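Local coordinates for protein acyl-CoA thioesterase (Alicyclobacillus acidocaldarius subsp. acidocaldarius, PDB 3RQB) that is of unproven function but, as a protein with two hot-dog domains of the acyl-CoA thioesterase family, probably hydrolyses acyl-CoA thioesters, at residues B[11-15]-B[30-34]; B[57-61]-B[111-115]; B[203-207]-B[264-269]; B[214-218]-B[257-261]. All coordinates share one frame. Residues are numbered along the deposited sequence.

Interaction 1. Residues B[11-15]-B[30-34]; sequences AFDDA and KAEYY
Residues 11-15 form a short N-terminal helix, with Ala15 N bonded to Ala11 O, while 30-34 is irregular chain between strand 25-28 and helix 41-53 of the N-terminal hot-dog domain. The backbones come closest at Ala15 and Lys30, CA to CA 5.7 Å, and no hydrogen bond joins them; side chains make the contact. Lys30 (chi1 -110°, chi2 t) runs along the helix, its CD 3.6 Å from Ala15 CB and its NZ 3.9 Å from Ala11 CB. Alanines one turn apart leave the groove that this aliphatic chain needs. At its tip the ammonium stands between two carboxylates, Asp14 OD1 at 3.9 Å from Lys30 NZ and Glu32 OE2 at 3.7 Å from it, both long salt bridges of one network. Next to this network Tyr33 (chi1 -89°) points its ring at the helix, with CD2 3.9 Å from Ala15 CB; it also stacks with Trp149 and touches Ile43 of helix 41-53. Phe12 points its CA-CB bond away from 30-34, and with chi1 t its ring packs on helices 41-53 and 182-188. Tyr33 OH lies at the edge of that ring, 3.6 Å from Phe12 CA and 3.8 Å from Phe12 CB.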
loop_
_atom_site.group_PDB
_atom_site.type_symbol
_atom_site.label_atom_id
_atom_site.label_comp_id
_atom_site.label_asym_id
_atom_site.label_seq_id
_atom_site.Cartn_x
_atom_site.Cartn_y
_atom_site.Cartn_z
ATOM N N ALA B 11 6.936 -25.471 -9.559
ATOM C CA ALA B 11 6.829 -25.334 -8.110
ATOM C C ALA B 11 5.815 -24.274 -7.727
ATOM O O ALA B 11 4.938 -24.510 -6.901
ATOM C CB ALA B 11 8.177 -24.982 -7.522
ATOM N N PHE B 12 5.947 -23.103 -8.337
ATOM C CA PHE B 12 5.039 -21.998 -8.088
ATOM C C PHE B 12 3.579 -22.419 -8.237
ATOM O O PHE B 12 2.766 -22.207 -7.333
ATOM C CB PHE B 12 5.340 -20.854 -9.053
ATOM C CG PHE B 12 4.447 -19.665 -8.874
ATOM C CD1 PHE B 12 3.185 -19.635 -9.444
ATOM C CD2 PHE B 12 4.863 -18.577 -8.126
ATOM C CE1 PHE B 12 2.360 -18.539 -9.276
ATOM C CE2 PHE B 12 4.040 -17.476 -7.955
ATOM C CZ PHE B 12 2.788 -17.456 -8.530
ATOM N N ASP B 13 3.243 -23.004 -9.381
ATOM C CA ASP B 13 1.880 -23.464 -9.608
ATOM C C ASP B 13 1.523 -24.547 -8.595
ATOM O O ASP B 13 0.349 -24.791 -8.291
ATOM C CB ASP B 13 1.733 -23.982 -11.038
ATOM C CG ASP B 13 2.013 -22.912 -12.061
ATOM O OD1 ASP B 13 1.606 -21.761 -11.817
ATOM O OD2 ASP B 13 2.642 -23.208 -13.097
ATOM N N ASP B 14 2.555 -25.195 -8.074
ATOM C CA ASP B 14 2.374 -26.244 -7.094
ATOM C C ASP B 14 2.023 -25.640 -5.736
ATOM O O ASP B 14 1.108 -26.094 -5.064
ATOM C CB ASP B 14 3.638 -27.096 -7.009
ATOM C CG ASP B 14 3.349 -28.535 -6.648
ATOM O OD1 ASP B 14 3.680 -28.936 -5.510
ATOM O OD2 ASP B 14 2.784 -29.259 -7.499
ATOM N N ALA B 15 2.741 -24.598 -5.340
ATOM C CA ALA B 15 2.486 -23.937 -4.060
ATOM C C ALA B 15 1.144 -23.226 -4.039
ATOM O O ALA B 15 0.442 -23.220 -3.025
ATOM C CB ALA B 15 3.585 -22.946 -3.758
ATOM N N LYS B 30 3.539 -24.856 1.367
ATOM C CA LYS B 30 4.634 -25.700 0.923
ATOM C C LYS B 30 5.843 -25.439 1.812
ATOM O O LYS B 30 6.143 -24.297 2.141
ATOM C CB LYS B 30 4.980 -25.392 -0.534
ATOM C CG LYS B 30 4.611 -26.472 -1.537
ATOM C CD LYS B 30 5.169 -26.100 -2.911
ATOM C CE LYS B 30 5.702 -27.312 -3.668
ATOM N NZ LYS B 30 6.924 -26.978 -4.458
ATOM N N ALA B 31 6.540 -26.492 2.214
ATOM C CA ALA B 31 7.713 -26.319 3.053
ATOM C C ALA B 31 8.904 -25.841 2.227
ATOM O O ALA B 31 9.864 -25.283 2.770
ATOM C CB ALA B 31 8.038 -27.603 3.764
ATOM N N GLU B 32 8.833 -26.063 0.914
ATOM C CA GLU B 32 9.912 -25.672 0.003
ATOM C C GLU B 32 9.977 -24.147 -0.210
ATOM O O GLU B 32 11.000 -23.613 -0.644
ATOM C CB GLU B 32 9.805 -26.420 -1.337
ATOM C CG GLU B 32 9.885 -27.961 -1.240
ATOM C CD GLU B 32 8.545 -28.625 -0.913
ATOM O OE1 GLU B 32 8.512 -29.862 -0.697
ATOM O OE2 GLU B 32 7.521 -27.914 -0.880
ATOM N N TYR B 33 8.880 -23.458 0.092
ATOM C CA TYR B 33 8.847 -21.992 0.061
ATOM C C TYR B 33 9.112 -21.332 1.412
ATOM O O TYR B 33 8.944 -20.122 1.570
ATOM C CB TYR B 33 7.565 -21.459 -0.577
ATOM C CG TYR B 33 7.669 -21.292 -2.081
ATOM C CD1 TYR B 33 8.094 -20.090 -2.641
ATOM C CD2 TYR B 33 7.344 -22.340 -2.942
ATOM C CE1 TYR B 33 8.187 -19.932 -4.017
ATOM C CE2 TYR B 33 7.431 -22.196 -4.321
ATOM C CZ TYR B 33 7.852 -20.991 -4.854
ATOM O OH TYR B 33 7.936 -20.844 -6.224
ATOM N N TYR B 34 9.473 -22.136 2.399
ATOM C CA TYR B 34 9.709 -21.602 3.729
ATOM C C TYR B 34 10.768 -20.507 3.701
ATOM O O TYR B 34 11.676 -20.546 2.868
ATOM C CB TYR B 34 10.153 -22.698 4.687
ATOM C CG TYR B 34 9.994 -22.271 6.121
ATOM C CD1 TYR B 34 8.733 -22.215 6.703
ATOM C CD2 TYR B 34 11.093 -21.897 6.887
ATOM C CE1 TYR B 34 8.565 -21.815 8.005
ATOM C CE2 TYR B 34 10.936 -21.493 8.201
ATOM C CZ TYR B 34 9.665 -21.458 8.751
ATOM O OH TYR B 34 9.474 -21.065 10.052
#

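Interaction 2. Residues B[57-61]-B[111-115]; sequences ERLGQ and VFGIR
Two backbone hydrogen bonds fix this contact: Gly113 N gives to Gln61 O at 2.8 Å, and Gln61 N gives to Gly113 O at 3.1 Å. They make Gln61 and Gly113 an antiparallel hydrogen-bonded pair with CA atoms 5.4 Å apart, and Phe112 CA adds a CA-H...O contact of 3.3 Å to Gln61 O. Arg58 folds back along its own loop, with weak bonds from NE to Gly60 O (3.4 Å) and from NH2 to Gln61 OE1 (2.8 Å), while its NH1 bonds to Met53 O at the end of helix 41-53. The loop carries the chain from the central helix of the N-terminal hot-dog domain into strand 61-69, beside the end of strand 103-113; the touching parts run 74° apart. Gly60 has a positive phi (62°), which suits glycine by itself, and a CB there would also collide with Gly113 C and Ile114 N. Without one, Gly60 CA approaches Gly113 O to 3.7 Å and Ile114 CG1 to 3.5 Å. Phe112, chi1 m, turns its ring under the loop: Leu59 O lies 3.4 Å from Phe112 CB, and Arg58 CG 3.9 Å from Phe112 CD2. A large flat side chain suits this place, because the ring also packs on Leu49, Ala52 and Met53 of helix 41-53. Arg115 bonds to Phe215 O and Leu216 O of its own chain and to Ser240 O and His241 O of the second subunit.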
loop_
_atom_site.group_PDB
_atom_site.type_symbol
_atom_site.label_atom_id
_atom_site.label_comp_id
_atom_site.label_asym_id
_atom_site.label_seq_id
_atom_site.Cartn_x
_atom_site.Cartn_y
_atom_site.Cartn_z
ATOM N N GLU B 57 -17.161 -15.534 -9.677
ATOM C CA GLU B 57 -17.776 -14.226 -9.857
ATOM C C GLU B 57 -16.758 -13.253 -10.396
ATOM O O GLU B 57 -17.113 -12.184 -10.895
ATOM C CB GLU B 57 -18.296 -13.685 -8.528
ATOM C CG GLU B 57 -19.161 -14.647 -7.749
ATOM C CD GLU B 57 -20.593 -14.667 -8.227
ATOM O OE1 GLU B 57 -21.483 -14.871 -7.373
ATOM O OE2 GLU B 57 -20.828 -14.486 -9.445
ATOM N N ARG B 58 -15.485 -13.613 -10.277
ATOM C CA ARG B 58 -14.434 -12.668 -10.621
ATOM C C ARG B 58 -14.464 -12.255 -12.085
ATOM O O ARG B 58 -14.549 -13.079 -13.003
ATOM C CB ARG B 58 -13.053 -13.175 -10.232
ATOM C CG ARG B 58 -11.965 -12.633 -11.130
ATOM C CD ARG B 58 -11.494 -13.720 -12.059
ATOM N NE ARG B 58 -10.618 -13.211 -13.101
ATOM C CZ ARG B 58 -9.820 -13.983 -13.827
ATOM N NH1 ARG B 58 -9.781 -15.293 -13.613
ATOM N NH2 ARG B 58 -9.059 -13.445 -14.766
ATOM N N LEU B 59 -14.406 -10.950 -12.277
ATOM C CA LEU B 59 -14.449 -10.374 -13.594
ATOM C C LEU B 59 -13.272 -9.436 -13.710
ATOM O O LEU B 59 -12.690 -9.030 -12.702
ATOM C CB LEU B 59 -15.766 -9.630 -13.797
ATOM C CG LEU B 59 -17.017 -10.499 -13.625
ATOM C CD1 LEU B 59 -18.232 -9.808 -14.212
ATOM C CD2 LEU B 59 -16.839 -11.872 -14.269
ATOM N N GLY B 60 -12.911 -9.116 -14.947
ATOM C CA GLY B 60 -11.756 -8.286 -15.211
ATOM C C GLY B 60 -10.469 -8.920 -14.718
ATOM O O GLY B 60 -10.403 -10.116 -14.413
ATOM N N GLN B 61 -9.439 -8.092 -14.637
ATOM C CA GLN B 61 -8.116 -8.518 -14.216
ATOM C C GLN B 61 -7.637 -7.698 -13.008
ATOM O O GLN B 61 -8.155 -6.612 -12.724
ATOM C CB GLN B 61 -7.138 -8.397 -15.391
ATOM C CG GLN B 61 -7.397 -9.386 -16.525
ATOM C CD GLN B 61 -7.155 -10.834 -16.104
ATOM O OE1 GLN B 61 -7.352 -11.199 -14.942
ATOM N NE2 GLN B 61 -6.719 -11.662 -17.046
ATOM N N VAL B 111 -8.447 -5.526 -5.744
ATOM C CA VAL B 111 -9.292 -4.818 -6.670
ATOM C C VAL B 111 -9.082 -5.383 -8.057
ATOM O O VAL B 111 -7.967 -5.406 -8.556
ATOM C CB VAL B 111 -8.956 -3.332 -6.675
ATOM C CG1 VAL B 111 -9.986 -2.571 -7.490
ATOM C CG2 VAL B 111 -8.901 -2.807 -5.239
ATOM N N PHE B 112 -10.166 -5.842 -8.672
ATOM C CA PHE B 112 -10.146 -6.288 -10.061
ATOM C C PHE B 112 -10.921 -5.302 -10.895
ATOM O O PHE B 112 -11.847 -4.666 -10.404
ATOM C CB PHE B 112 -10.804 -7.650 -10.207
ATOM C CG PHE B 112 -9.951 -8.776 -9.755
ATOM C CD1 PHE B 112 -9.654 -8.944 -8.413
ATOM C CD2 PHE B 112 -9.450 -9.682 -10.670
ATOM C CE1 PHE B 112 -8.872 -9.998 -7.990
ATOM C CE2 PHE B 112 -8.665 -10.737 -10.253
ATOM C CZ PHE B 112 -8.375 -10.897 -8.909
ATOM N N GLY B 113 -10.545 -5.170 -12.158
ATOM C CA GLY B 113 -11.263 -4.284 -13.048
ATOM C C GLY B 113 -10.929 -4.520 -14.503
ATOM O O GLY B 113 -9.879 -5.075 -14.834
ATOM N N ILE B 114 -11.835 -4.101 -15.378
ATOM C CA ILE B 114 -11.602 -4.170 -16.807
ATOM C C ILE B 114 -11.146 -2.813 -17.286
ATOM O O ILE B 114 -11.852 -1.811 -17.109
ATOM C CB ILE B 114 -12.876 -4.550 -17.561
ATOM C CG1 ILE B 114 -13.437 -5.866 -17.007
ATOM C CG2 ILE B 114 -12.592 -4.620 -19.073
ATOM C CD1 ILE B 114 -14.932 -5.836 -16.716
ATOM N N ARG B 115 -9.964 -2.774 -17.891
ATOM C CA ARG B 115 -9.418 -1.501 -18.351
ATOM C C ARG B 115 -9.225 -1.383 -19.864
ATOM O O ARG B 115 -8.998 -2.372 -20.579
ATOM C CB ARG B 115 -8.137 -1.125 -17.591
ATOM C CG ARG B 115 -7.172 -2.268 -17.380
ATOM C CD ARG B 115 -6.245 -2.013 -16.194
ATOM N NE ARG B 115 -5.298 -0.920 -16.414
ATOM C CZ ARG B 115 -4.078 -0.889 -15.888
ATOM N NH1 ARG B 115 -3.669 -1.892 -15.123
ATOM N NH2 ARG B 115 -3.267 0.132 -16.132
#

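Interaction 3. Residues B[203-207]-B[264-269]; sequences PVPIG and LVYMKA
Ile206 is the apolar centre of this antiparallel strand pair in the C-terminal hot-dog domain, where strand 206-215 begins and strand 257-267 ends. With chi1 p, it shares a sheet face with Met267, a selenomethionine here: Ile206 CG2 lies 4.0 Å from Met267 CB, and Ile206 CB 4.0 Å from Val265 CG1. The beta-branched Ile206 and Val265 pack against each other, while the flexible Met267 leads its end away, and Val196 and Tyr197 of helix 195-200 pack on Ile206. Val204 CG1 meets Ala269 CB at 4.1 Å, and Pro205 CB meets Lys268 CB at 3.6 Å on the exposed side. Ile206 and Met267 form a non-hydrogen-bonded pair, CA to CA 4.4 Å; Gly207 and Tyr266 follow as a hydrogen-bonded pair at 5.1 Å. Gly207 N lies at the edge of the Tyr266 ring (chi1 t), which also meets the Tyr243 ring edge-to-face. The backbone supplies the polar edge. Gly207 N gives to Tyr266 O (3.0 Å), and Tyr266 N returns a weak bond to Gly207 O (2.7 Å). Pro205 has no amide hydrogen but still accepts through its carbonyl, so the pairing extends one step beyond the regular strand, with Lys268 N 2.9 Å from Pro205 O.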
loop_
_atom_site.group_PDB
_atom_site.type_symbol
_atom_site.label_atom_id
_atom_site.label_comp_id
_atom_site.label_asym_id
_atom_site.label_seq_id
_atom_site.Cartn_x
_atom_site.Cartn_y
_atom_site.Cartn_z
ATOM N N PRO B 203 22.459 -9.356 9.428
ATOM C CA PRO B 203 21.028 -9.580 9.686
ATOM C C PRO B 203 20.537 -9.228 11.106
ATOM O O PRO B 203 21.297 -9.280 12.090
ATOM C CB PRO B 203 20.863 -11.084 9.435
ATOM C CG PRO B 203 22.167 -11.657 9.854
ATOM C CD PRO B 203 23.222 -10.618 9.478
ATOM N N VAL B 204 19.255 -8.868 11.176
ATOM C CA VAL B 204 18.500 -8.740 12.418
ATOM C C VAL B 204 17.183 -9.459 12.187
ATOM O O VAL B 204 16.815 -9.747 11.044
ATOM C CB VAL B 204 18.191 -7.261 12.818
ATOM C CG1 VAL B 204 19.406 -6.582 13.422
ATOM C CG2 VAL B 204 17.656 -6.462 11.634
ATOM N N PRO B 205 16.474 -9.784 13.269
ATOM C CA PRO B 205 15.132 -10.347 13.093
ATOM C C PRO B 205 14.172 -9.335 12.471
ATOM O O PRO B 205 14.074 -8.203 12.945
ATOM C CB PRO B 205 14.701 -10.652 14.530
ATOM C CG PRO B 205 15.987 -10.864 15.265
ATOM C CD PRO B 205 16.957 -9.904 14.655
ATOM N N ILE B 206 13.453 -9.754 11.436
ATOM C CA ILE B 206 12.437 -8.909 10.820
ATOM C C ILE B 206 11.260 -9.775 10.407
ATOM O O ILE B 206 11.405 -10.985 10.236
ATOM C CB ILE B 206 12.976 -8.138 9.574
ATOM C CG1 ILE B 206 13.642 -9.089 8.571
ATOM C CG2 ILE B 206 13.958 -7.051 9.985
ATOM C CD1 ILE B 206 12.703 -9.695 7.538
ATOM N N GLY B 207 10.093 -9.160 10.262
ATOM C CA GLY B 207 8.997 -9.818 9.585
ATOM C C GLY B 207 8.061 -8.790 8.984
ATOM O O GLY B 207 7.931 -7.670 9.488
ATOM N N LEU B 264 5.544 -2.902 4.798
ATOM C CA LEU B 264 5.820 -2.446 6.153
ATOM C C LEU B 264 6.385 -3.613 6.942
ATOM O O LEU B 264 5.780 -4.685 7.015
ATOM C CB LEU B 264 4.566 -1.910 6.834
ATOM C CG LEU B 264 4.884 -1.311 8.209
ATOM C CD1 LEU B 264 5.938 -0.227 8.057
ATOM C CD2 LEU B 264 3.642 -0.764 8.934
ATOM N N VAL B 265 7.549 -3.413 7.538
ATOM C CA VAL B 265 8.241 -4.532 8.127
ATOM C C VAL B 265 8.695 -4.281 9.551
ATOM O O VAL B 265 9.420 -3.325 9.840
ATOM C CB VAL B 265 9.451 -4.898 7.294
ATOM C CG1 VAL B 265 9.998 -6.233 7.750
ATOM C CG2 VAL B 265 9.070 -4.938 5.833
ATOM N N TYR B 266 8.256 -5.168 10.430
ATOM C CA TYR B 266 8.748 -5.231 11.788
ATOM C C TYR B 266 10.244 -5.503 11.817
ATOM O O TYR B 266 10.754 -6.341 11.079
ATOM C CB TYR B 266 8.043 -6.347 12.532
ATOM C CG TYR B 266 8.594 -6.560 13.914
ATOM C CD1 TYR B 266 8.250 -5.702 14.961
ATOM C CD2 TYR B 266 9.459 -7.611 14.184
ATOM C CE1 TYR B 266 8.750 -5.889 16.246
ATOM C CE2 TYR B 266 9.965 -7.807 15.465
ATOM C CZ TYR B 266 9.606 -6.943 16.495
ATOM O OH TYR B 266 10.107 -7.136 17.767
HETATM N N MSE B 267 10.940 -4.813 12.703
HETATM C CA MSE B 267 12.382 -4.934 12.798
HETATM C C MSE B 267 12.851 -4.932 14.262
HETATM O O MSE B 267 12.381 -4.123 15.067
HETATM C CB MSE B 267 12.994 -3.786 12.019
HETATM C CG MSE B 267 14.328 -3.314 12.507
HETATM SE SE MSE B 267 14.509 -1.481 11.926
HETATM C CE MSE B 267 13.362 -0.617 13.260
ATOM N N LYS B 268 13.770 -5.841 14.601
ATOM C CA LYS B 268 14.223 -6.037 15.992
ATOM C C LYS B 268 15.494 -5.322 16.507
ATOM O O LYS B 268 15.913 -5.569 17.629
ATOM C CB LYS B 268 14.300 -7.529 16.342
ATOM C CG LYS B 268 12.953 -8.138 16.712
ATOM C CD LYS B 268 13.040 -9.064 17.917
ATOM C CE LYS B 268 11.644 -9.466 18.431
ATOM N NZ LYS B 268 10.933 -10.491 17.592
ATOM N N ALA B 269 16.115 -4.457 15.715
ATOM C CA ALA B 269 17.358 -3.798 16.149
ATOM C C ALA B 269 17.233 -2.844 17.353
ATOM O O ALA B 269 16.563 -1.815 17.272
ATOM C CB ALA B 269 17.995 -3.071 14.972
#

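Interaction 4. Residues B[214-218]-B[257-261]; sequences YFLAD and LLATT
This is a buried antiparallel pairing in the C-terminal hot-dog domain, where strand 206-215 runs out beside the start of strand 257-267; the touching parts are 171° apart. A classic beta bulge marks it, Leu258 and Ala259 both facing Val250 on strand 243-251. Leu258 takes phi -85° and psi -60°, a departure from extended geometry that goes with the extra residue. Tyr214 and Thr260 form a regular hydrogen-bonded pair, CA to CA 5.4 Å: Tyr214 N gives to Thr260 O at 2.9 Å, and Thr260 N gives to Tyr214 O at 3.1 Å. Their side chains share a face, with Tyr214 CB 3.5 Å from Thr260 CG2. Tyr214, chi1 m, carries its ring onward to the dimer interface, where OH bonds to Thr262 OG1 of the second subunit. Ala259 CB sits tightly against Tyr214 O at 3.1 Å, where a larger side chain would have less room. Leu216, chi1 m and chi2 t, fills the space between Leu257 and Thr260: its CD1 lies 3.6 Å from Leu257 CD2 and 3.8 Å from Thr260 CG2. Ala217 CB makes van der Waals contact with Leu258 CD2 at 4.1 Å and also meets Ile222. Asp218 then N-caps helix 219-224. As the chain turns toward that helix, Leu258 O accepts two successive amides, Leu216 N at 3.0 Å and Ala217 N at 3.2 Å.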
loop_
_atom_site.group_PDB
_atom_site.type_symbol
_atom_site.label_atom_id
_atom_site.label_comp_id
_atom_site.label_asym_id
_atom_site.label_seq_id
_atom_site.Cartn_x
_atom_site.Cartn_y
_atom_site.Cartn_z
ATOM N N TYR B 214 0.567 -2.603 -6.696
ATOM C CA TYR B 214 -0.291 -2.068 -7.735
ATOM C C TYR B 214 0.234 -2.580 -9.068
ATOM O O TYR B 214 1.441 -2.475 -9.332
ATOM C CB TYR B 214 -0.217 -0.541 -7.715
ATOM C CG TYR B 214 -0.715 0.103 -6.441
ATOM C CD1 TYR B 214 -1.442 -0.625 -5.502
ATOM C CD2 TYR B 214 -0.478 1.445 -6.190
ATOM C CE1 TYR B 214 -1.916 -0.029 -4.349
ATOM C CE2 TYR B 214 -0.944 2.050 -5.039
ATOM C CZ TYR B 214 -1.662 1.313 -4.122
ATOM O OH TYR B 214 -2.126 1.925 -2.981
ATOM N N PHE B 215 -0.629 -3.144 -9.913
ATOM C CA PHE B 215 -0.139 -3.531 -11.233
ATOM C C PHE B 215 -0.427 -2.410 -12.217
ATOM O O PHE B 215 -1.542 -2.303 -12.712
ATOM C CB PHE B 215 -0.889 -4.762 -11.742
ATOM C CG PHE B 215 -0.887 -5.920 -10.795
ATOM C CD1 PHE B 215 0.073 -6.912 -10.900
ATOM C CD2 PHE B 215 -1.861 -6.033 -9.817
ATOM C CE1 PHE B 215 0.080 -7.991 -10.033
ATOM C CE2 PHE B 215 -1.863 -7.107 -8.946
ATOM C CZ PHE B 215 -0.889 -8.089 -9.055
ATOM N N LEU B 216 0.605 -1.671 -12.611
ATOM C CA LEU B 216 0.416 -0.485 -13.446
ATOM C C LEU B 216 0.270 -0.850 -14.917
ATOM O O LEU B 216 -0.486 -0.217 -15.667
ATOM C CB LEU B 216 1.546 0.527 -13.215
ATOM C CG LEU B 216 1.559 1.025 -11.768
ATOM C CD1 LEU B 216 2.956 1.435 -11.320
ATOM C CD2 LEU B 216 0.551 2.157 -11.582
ATOM N N ALA B 217 1.000 -1.879 -15.323
ATOM C CA ALA B 217 0.958 -2.317 -16.698
ATOM C C ALA B 217 -0.336 -3.067 -16.953
ATOM O O ALA B 217 -0.798 -3.859 -16.115
ATOM C CB ALA B 217 2.147 -3.191 -17.009
ATOM N N ASP B 218 -0.919 -2.801 -18.116
ATOM C CA ASP B 218 -2.078 -3.540 -18.585
ATOM C C ASP B 218 -1.732 -5.012 -18.587
ATOM O O ASP B 218 -0.583 -5.387 -18.805
ATOM C CB ASP B 218 -2.406 -3.117 -20.015
ATOM C CG ASP B 218 -1.220 -3.294 -20.957
ATOM O OD1 ASP B 218 -0.197 -2.600 -20.743
ATOM O OD2 ASP B 218 -1.308 -4.121 -21.899
ATOM N N LEU B 257 7.082 0.086 -17.070
ATOM C CA LEU B 257 6.927 -0.045 -15.633
ATOM C C LEU B 257 5.780 -1.001 -15.340
ATOM O O LEU B 257 4.617 -0.720 -15.638
ATOM C CB LEU B 257 6.630 1.316 -15.012
ATOM C CG LEU B 257 6.330 1.276 -13.514
ATOM C CD1 LEU B 257 7.557 0.821 -12.745
ATOM C CD2 LEU B 257 5.867 2.635 -13.021
ATOM N N LEU B 258 6.123 -2.132 -14.741
ATOM C CA LEU B 258 5.186 -3.233 -14.542
ATOM C C LEU B 258 4.338 -3.098 -13.271
ATOM O O LEU B 258 3.109 -3.117 -13.337
ATOM C CB LEU B 258 5.916 -4.571 -14.612
ATOM C CG LEU B 258 6.815 -4.701 -15.849
ATOM C CD1 LEU B 258 7.645 -5.965 -15.803
ATOM C CD2 LEU B 258 6.004 -4.662 -17.123
ATOM N N ALA B 259 4.987 -3.053 -12.110
ATOM C CA ALA B 259 4.266 -2.854 -10.855
ATOM C C ALA B 259 5.043 -2.028 -9.849
ATOM O O ALA B 259 6.244 -1.814 -9.988
ATOM C CB ALA B 259 3.883 -4.182 -10.247
ATOM N N THR B 260 4.333 -1.568 -8.831
ATOM C CA THR B 260 4.936 -0.839 -7.738
ATOM C C THR B 260 4.483 -1.507 -6.445
ATOM O O THR B 260 3.358 -2.014 -6.366
ATOM C CB THR B 260 4.536 0.655 -7.769
ATOM O OG1 THR B 260 5.193 1.357 -6.705
ATOM C CG2 THR B 260 3.035 0.813 -7.617
ATOM N N THR B 261 5.362 -1.538 -5.445
ATOM C CA THR B 261 5.023 -2.160 -4.172
ATOM C C THR B 261 5.534 -1.412 -2.984
ATOM O O THR B 261 6.552 -0.729 -3.045
ATOM C CB THR B 261 5.628 -3.554 -4.025
ATOM O OG1 THR B 261 7.054 -3.461 -4.069
ATOM C CG2 THR B 261 5.152 -4.436 -5.130
#

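In the fold
Interactions 3 and 4 stand at the two ends of one antiparallel strand pair, 206-215 with 257-267, their centres about 26 Å apart. Interaction 2 belongs to the N-terminal hot-dog domain, but the same sheet joins it to interaction 4, about 15 Å away between centres: strand 61-69 lies next to strand 206-215. Arg115 ties these two together, its NH2 2.8 Å from Leu216 O and its NH1 3.2 Å from Phe215 O, both probable hydrogen bonds. Interactions 2, 3 and 4 all reach the second subunit. Interaction 1 does not; it sits apart, its nearest atoms about 10 Å from interactions 3 and 4 and about 13 Å from interaction 2.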